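PDB 4KWY: LPS-assembly lipoprotein from Caulobacter crescentus, which probably acts as an LptE-family lipoprotein in the assembly of lipopolysaccharide at the outer membrane. Local coordinates for residues A43-S49 with D75-A81; A85-K89 with D129-W133. The contacts are given in a common frame with arbitrary orientation. Residue numbers count along the deposited sequence, not the author numbering.

Contact 1 (A43-S49 with D75-A81)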
loop_
_atom_site.group_PDB
_atom_site.type_symbol
_atom_site.label_atom_id
_atom_site.label_comp_id
_atom_site.label_asym_id
_atom_site.label_seq_id
_atom_site.Cartn_x
_atom_site.Cartn_y
_atom_site.Cartn_z
ATOM N N ALA A 43 -17.518 2.811 -5.611
ATOM C CA ALA A 43 -18.309 1.588 -5.526
ATOM C C ALA A 43 -17.813 0.751 -4.356
ATOM O O ALA A 43 -18.578 -0.001 -3.764
ATOM C CB ALA A 43 -18.190 0.806 -6.818
ATOM N N TYR A 44 -16.525 0.887 -4.032
ATOM C CA TYR A 44 -15.888 0.168 -2.939
ATOM C C TYR A 44 -15.068 1.079 -2.076
ATOM O O TYR A 44 -14.478 2.049 -2.570
ATOM C CB TYR A 44 -14.953 -0.950 -3.460
ATOM C CG TYR A 44 -15.630 -1.984 -4.320
ATOM C CD1 TYR A 44 -16.397 -3.000 -3.753
ATOM C CD2 TYR A 44 -15.510 -1.950 -5.706
ATOM C CE1 TYR A 44 -17.044 -3.949 -4.545
ATOM C CE2 TYR A 44 -16.145 -2.895 -6.510
ATOM C CZ TYR A 44 -16.910 -3.892 -5.924
ATOM O OH TYR A 44 -17.563 -4.805 -6.717
ATOM N N LYS A 45 -14.965 0.717 -0.780
ATOM C CA LYS A 45 -14.109 1.402 0.184
ATOM C C LYS A 45 -13.023 0.435 0.593
ATOM O O LYS A 45 -13.315 -0.649 1.088
ATOM C CB LYS A 45 -14.887 1.942 1.389
ATOM C CG LYS A 45 -15.867 3.060 1.039
ATOM C CD LYS A 45 -15.213 4.441 1.018
ATOM C CE LYS A 45 -16.213 5.523 0.685
ATOM N NZ LYS A 45 -16.056 6.717 1.560
ATOM N N LEU A 46 -11.774 0.769 0.288
ATOM C CA LEU A 46 -10.664 -0.082 0.667
ATOM C C LEU A 46 -10.020 0.493 1.921
ATOM O O LEU A 46 -9.397 1.553 1.858
ATOM C CB LEU A 46 -9.639 -0.252 -0.485
ATOM C CG LEU A 46 -8.385 -1.070 -0.153
ATOM C CD1 LEU A 46 -8.731 -2.492 0.196
ATOM C CD2 LEU A 46 -7.395 -1.034 -1.295
ATOM N N TYR A 47 -10.151 -0.231 3.050
ATOM C CA TYR A 47 -9.591 0.159 4.350
ATOM C C TYR A 47 -8.245 -0.456 4.575
ATOM O O TYR A 47 -8.138 -1.681 4.601
ATOM C CB TYR A 47 -10.522 -0.258 5.477
ATOM C CG TYR A 47 -11.565 0.772 5.731
ATOM C CD1 TYR A 47 -12.784 0.733 5.063
ATOM C CD2 TYR A 47 -11.367 1.770 6.681
ATOM C CE1 TYR A 47 -13.796 1.640 5.361
ATOM C CE2 TYR A 47 -12.355 2.705 6.959
ATOM C CZ TYR A 47 -13.567 2.642 6.291
ATOM O OH TYR A 47 -14.524 3.590 6.558
ATOM N N LEU A 48 -7.230 0.382 4.790
ATOM C CA LEU A 48 -5.878 -0.100 5.005
ATOM C C LEU A 48 -5.491 -0.026 6.463
ATOM O O LEU A 48 -5.680 1.019 7.070
ATOM C CB LEU A 48 -4.887 0.732 4.188
ATOM C CG LEU A 48 -5.108 0.866 2.705
ATOM C CD1 LEU A 48 -4.112 1.849 2.159
ATOM C CD2 LEU A 48 -4.950 -0.475 2.000
ATOM N N SER A 49 -4.943 -1.126 7.024
ATOM C CA SER A 49 -4.440 -1.136 8.408
ATOM C C SER A 49 -2.961 -1.463 8.383
ATOM O O SER A 49 -2.553 -2.629 8.365
ATOM C CB SER A 49 -5.209 -2.103 9.299
ATOM O OG SER A 49 -6.560 -1.703 9.322
ATOM N N ASP A 75 -3.001 -5.170 6.861
ATOM C CA ASP A 75 -4.261 -5.906 6.855
ATOM C C ASP A 75 -5.223 -5.003 6.166
ATOM O O ASP A 75 -5.239 -3.818 6.487
ATOM C CB ASP A 75 -4.738 -6.274 8.272
ATOM C CG ASP A 75 -4.021 -7.477 8.836
ATOM O OD1 ASP A 75 -4.236 -8.594 8.321
ATOM O OD2 ASP A 75 -3.257 -7.305 9.795
ATOM N N TRP A 76 -5.976 -5.505 5.184
ATOM C CA TRP A 76 -6.915 -4.644 4.481
ATOM C C TRP A 76 -8.263 -5.336 4.205
ATOM O O TRP A 76 -8.318 -6.551 4.017
ATOM C CB TRP A 76 -6.280 -4.099 3.191
ATOM C CG TRP A 76 -5.671 -5.135 2.307
ATOM C CD1 TRP A 76 -4.376 -5.576 2.315
ATOM C CD2 TRP A 76 -6.332 -5.843 1.256
ATOM N NE1 TRP A 76 -4.189 -6.517 1.328
ATOM C CE2 TRP A 76 -5.373 -6.702 0.660
ATOM C CE3 TRP A 76 -7.653 -5.841 0.762
ATOM C CZ2 TRP A 76 -5.690 -7.550 -0.405
ATOM C CZ3 TRP A 76 -7.956 -6.647 -0.325
ATOM C CH2 TRP A 76 -6.986 -7.503 -0.888
ATOM N N ARG A 77 -9.340 -4.524 4.174
ATOM C CA ARG A 77 -10.742 -4.918 3.922
ATOM C C ARG A 77 -11.325 -4.129 2.770
ATOM O O ARG A 77 -11.200 -2.903 2.753
ATOM C CB ARG A 77 -11.621 -4.653 5.160
ATOM C CG ARG A 77 -11.235 -5.420 6.365
ATOM C CD ARG A 77 -12.119 -5.098 7.536
ATOM N NE ARG A 77 -11.316 -5.202 8.758
ATOM C CZ ARG A 77 -11.232 -6.291 9.519
ATOM N NH1 ARG A 77 -11.973 -7.359 9.249
ATOM N NH2 ARG A 77 -10.447 -6.300 10.589
ATOM N N LEU A 78 -12.039 -4.803 1.863
ATOM C CA LEU A 78 -12.720 -4.142 0.752
ATOM C C LEU A 78 -14.200 -4.148 1.055
ATOM O O LEU A 78 -14.776 -5.216 1.277
ATOM C CB LEU A 78 -12.406 -4.811 -0.603
ATOM C CG LEU A 78 -12.924 -4.064 -1.855
ATOM C CD1 LEU A 78 -12.073 -2.810 -2.155
ATOM C CD2 LEU A 78 -12.931 -4.961 -3.050
ATOM N N LEU A 79 -14.805 -2.964 1.153
ATOM C CA LEU A 79 -16.230 -2.919 1.470
ATOM C C LEU A 79 -17.066 -2.424 0.316
ATOM O O LEU A 79 -16.590 -1.672 -0.541
ATOM C CB LEU A 79 -16.539 -2.029 2.700
ATOM C CG LEU A 79 -15.622 -2.063 3.906
ATOM C CD1 LEU A 79 -16.106 -1.118 4.925
ATOM C CD2 LEU A 79 -15.513 -3.458 4.506
ATOM N N ASP A 80 -18.335 -2.799 0.335
ATOM C CA ASP A 80 -19.315 -2.221 -0.567
ATOM C C ASP A 80 -19.577 -0.808 0.004
ATOM O O ASP A 80 -19.968 -0.686 1.175
ATOM C CB ASP A 80 -20.582 -3.090 -0.637
ATOM C CG ASP A 80 -21.592 -2.655 -1.692
ATOM O OD1 ASP A 80 -21.979 -1.464 -1.696
ATOM O OD2 ASP A 80 -22.027 -3.515 -2.486
ATOM N N ALA A 81 -19.318 0.253 -0.795
ATOM C CA ALA A 81 -19.460 1.650 -0.371
ATOM C C ALA A 81 -20.887 2.036 -0.033
ATOM O O ALA A 81 -21.090 3.067 0.609
ATOM C CB ALA A 81 -18.921 2.584 -1.439
HETATM O O HOH W 1 -21.410 0.107 -4.389
#
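Strands 44-49 and 75-80 run antiparallel, their axes 4.5 Å apart at closest approach and 160° between their directions. Hydrogen-bonded pairs Lys45-Leu79, Tyr47-Arg77 and Ser49-Asp75 each make two backbone bonds, for example Lys45 N to Leu79 O (2.9 Å) and Leu79 N to Lys45 O (2.8 Å). Beyond them Ala81 N reaches Ala43 O (3.1 Å), and a water bridges Ala43 O and Asp80 OD1, which also accepts from Lys82 N. CA-H groups of the non-hydrogen-bonded pairs point at carbonyls of adjacent hydrogen-bonded ones, as Trp76 CA does at Tyr47 O (3.2 Å). This pairing lies inside the mixed sheet of the LptE-like fold: strand 44-50 also lies parallel to strand 13-17, and strand 67-80 also pairs with 86-99. Leu46, Leu48, Trp76 and Leu78 share the buried face, where Leu46 CD1 lies 3.6 Å from Trp76 CE3 and Leu46 CB 3.9 Å from Leu78 CD1; helices 21-34 and 104-135 cover them. Leu78 CD2 sits over the Tyr44 ring. The other face carries Lys45, Tyr47, Ser49, Asp75, Arg77 and Leu79; there Tyr47 CE1 meets Leu79 CD1 at 3.6 Å, while Lys45 and Asp75 form salt bridges with Glu14 and Arg91.

Contact 2 (A85-K89 with D129-W133); sequences AEVHK and DLATW
A short piece of strand, residues 86-89, faces one turn of a long helix, 129-133; the segment axes approach to 10.3 Å, with 131° between their N-to-C directions. The closest CA pair is His88-Trp133, 8.2 Å apart. On the strand, Val87 (phi/psi -105/-15) and the extended His88 (-170/150) both lie opposite Leu78 of the neighbouring strand, a classic beta bulge, and the CB of His88 points toward the helix. Its side chain is t, with chi2 46°. Along the helix, OD1 of Asp129 (chi1 t) accepts a hydrogen bond from His88 NE2 at 2.8 Å (158° at the hydrogen). OD2 of Asp129 accepts from a water (2.6 Å) that also donates to Lys89 O (3.0 Å). Leu130 (chi1 m, chi2 t) brings CD2 to 4.3 Å from His88 CD2, near the imidazole plane. One turn on, Trp133 N bonds to Asp129 O (3.1 Å), and its t rotamer with chi2 81° lays the indole against His88 in an offset stack: imidazole and five-membered ring centroids are 4.0 Å apart, planes at 11°. His88 CB lies over that five-membered ring, 3.8 Å from its centroid, a CH-pi contact. Val87 CG2 touches Trp133 CH2 at 3.5 Å. Because NE2 donates to the Asp129 carboxylate, it must carry a proton; with one face on the indole, the imidazole joins helix to sheet edge by polar and stacking contacts.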
loop_
_atom_site.group_PDB
_atom_site.type_symbol
_atom_site.label_atom_id
_atom_site.label_comp_id
_atom_site.label_asym_id
_atom_site.label_seq_id
_atom_site.Cartn_x
_atom_site.Cartn_y
_atom_site.Cartn_z
ATOM N N ALA A 85 -20.781 -3.743 3.651
ATOM C CA ALA A 85 -20.501 -5.169 3.746
ATOM C C ALA A 85 -19.099 -5.423 3.219
ATOM O O ALA A 85 -18.707 -4.857 2.193
ATOM C CB ALA A 85 -21.537 -5.980 2.967
ATOM N N GLU A 86 -18.346 -6.255 3.939
ATOM C CA GLU A 86 -17.010 -6.667 3.556
ATOM C C GLU A 86 -17.160 -7.682 2.426
ATOM O O GLU A 86 -17.802 -8.721 2.612
ATOM C CB GLU A 86 -16.284 -7.215 4.778
ATOM C CG GLU A 86 -14.798 -7.460 4.574
ATOM C CD GLU A 86 -14.276 -8.461 5.587
ATOM O OE1 GLU A 86 -14.206 -8.112 6.788
ATOM O OE2 GLU A 86 -14.053 -9.632 5.200
ATOM N N VAL A 87 -16.645 -7.339 1.231
ATOM C CA VAL A 87 -16.812 -8.163 0.030
ATOM C C VAL A 87 -15.544 -8.919 -0.327
ATOM O O VAL A 87 -15.603 -9.878 -1.122
ATOM C CB VAL A 87 -17.342 -7.349 -1.188
ATOM C CG1 VAL A 87 -18.772 -6.890 -0.949
ATOM C CG2 VAL A 87 -16.437 -6.176 -1.551
ATOM N N HIS A 88 -14.410 -8.509 0.281
ATOM C CA HIS A 88 -13.077 -9.077 0.083
ATOM C C HIS A 88 -12.119 -8.515 1.120
ATOM O O HIS A 88 -12.281 -7.381 1.573
ATOM C CB HIS A 88 -12.576 -8.761 -1.347
ATOM C CG HIS A 88 -11.349 -9.514 -1.776
ATOM N ND1 HIS A 88 -11.223 -10.884 -1.570
ATOM C CD2 HIS A 88 -10.253 -9.073 -2.440
ATOM C CE1 HIS A 88 -10.038 -11.213 -2.056
ATOM N NE2 HIS A 88 -9.421 -10.160 -2.602
ATOM N N LYS A 89 -11.120 -9.302 1.492
ATOM C CA LYS A 89 -10.077 -8.862 2.422
ATOM C C LYS A 89 -8.694 -9.494 2.053
ATOM O O LYS A 89 -8.584 -10.288 1.098
ATOM C CB LYS A 89 -10.490 -9.124 3.891
ATOM C CG LYS A 89 -10.323 -10.524 4.453
ATOM C CD LYS A 89 -10.698 -10.472 5.927
ATOM C CE LYS A 89 -10.396 -11.728 6.707
ATOM N NZ LYS A 89 -10.860 -11.628 8.125
ATOM N N ASP A 129 -4.172 -8.354 -6.601
ATOM C CA ASP A 129 -5.144 -9.146 -5.838
ATOM C C ASP A 129 -6.608 -8.650 -6.093
ATOM O O ASP A 129 -7.506 -9.468 -6.319
ATOM C CB ASP A 129 -4.783 -9.076 -4.357
ATOM C CG ASP A 129 -5.547 -10.002 -3.456
ATOM O OD1 ASP A 129 -6.766 -9.787 -3.287
ATOM O OD2 ASP A 129 -4.910 -10.886 -2.845
ATOM N N LEU A 130 -6.811 -7.329 -6.115
ATOM C CA LEU A 130 -8.108 -6.703 -6.382
ATOM C C LEU A 130 -8.513 -6.856 -7.854
ATOM O O LEU A 130 -9.705 -7.039 -8.134
ATOM C CB LEU A 130 -8.089 -5.219 -6.031
ATOM C CG LEU A 130 -7.944 -4.816 -4.579
ATOM C CD1 LEU A 130 -7.695 -3.346 -4.498
ATOM C CD2 LEU A 130 -9.175 -5.126 -3.767
ATOM N N ALA A 131 -7.530 -6.750 -8.797
ATOM C CA ALA A 131 -7.774 -6.901 -10.246
ATOM C C ALA A 131 -8.202 -8.321 -10.567
ATOM O O ALA A 131 -9.051 -8.509 -11.433
ATOM C CB ALA A 131 -6.540 -6.538 -11.048
ATOM N N THR A 132 -7.655 -9.302 -9.825
ATOM C CA THR A 132 -7.967 -10.731 -9.912
ATOM C C THR A 132 -9.396 -10.951 -9.411
ATOM O O THR A 132 -10.141 -11.735 -9.988
ATOM C CB THR A 132 -6.916 -11.540 -9.105
ATOM O OG1 THR A 132 -5.614 -11.262 -9.632
ATOM C CG2 THR A 132 -7.157 -13.057 -9.140
ATOM N N TRP A 133 -9.775 -10.237 -8.355
ATOM C CA TRP A 133 -11.104 -10.317 -7.736
ATOM C C TRP A 133 -12.200 -9.690 -8.668
ATOM O O TRP A 133 -13.216 -10.339 -8.929
ATOM C CB TRP A 133 -11.044 -9.659 -6.348
ATOM C CG TRP A 133 -12.294 -9.822 -5.556
ATOM C CD1 TRP A 133 -12.673 -10.909 -4.824
ATOM C CD2 TRP A 133 -13.323 -8.847 -5.397
ATOM N NE1 TRP A 133 -13.890 -10.673 -4.227
ATOM C CE2 TRP A 133 -14.317 -9.416 -4.569
ATOM C CE3 TRP A 133 -13.531 -7.558 -5.922
ATOM C CZ2 TRP A 133 -15.488 -8.733 -4.235
ATOM C CZ3 TRP A 133 -14.695 -6.882 -5.591
ATOM C CH2 TRP A 133 -15.652 -7.468 -4.757
HETATM O O HOH W 2 -6.645 -11.390 -0.914
#

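Both contacts involve the same sheet, with centres about 8 Å apart. Contact 1 joins two of its strands and is partly buried, covering 683 Å² largely through regular backbone bonding and apolar packing, aromatic rings included; contact 2 sits nearer the surface, covers 243 Å², and depends on side chains, with a His-carboxylate bond and an aromatic stack. Strand 67-80 connects them: Leu78 N lies 2.6 Å from His88 O and Asp80 N 2.8 Å from Ala85 O, both probable hydrogen bonds. Helix 104-135 serves both as well, since Leu130 and Trp133 touch Leu78, while Trp76 CH2 approaches Asp129 OD1 to 3.3 Å. Tyr44 of contact 1 meets the Trp133 ring at about 80°.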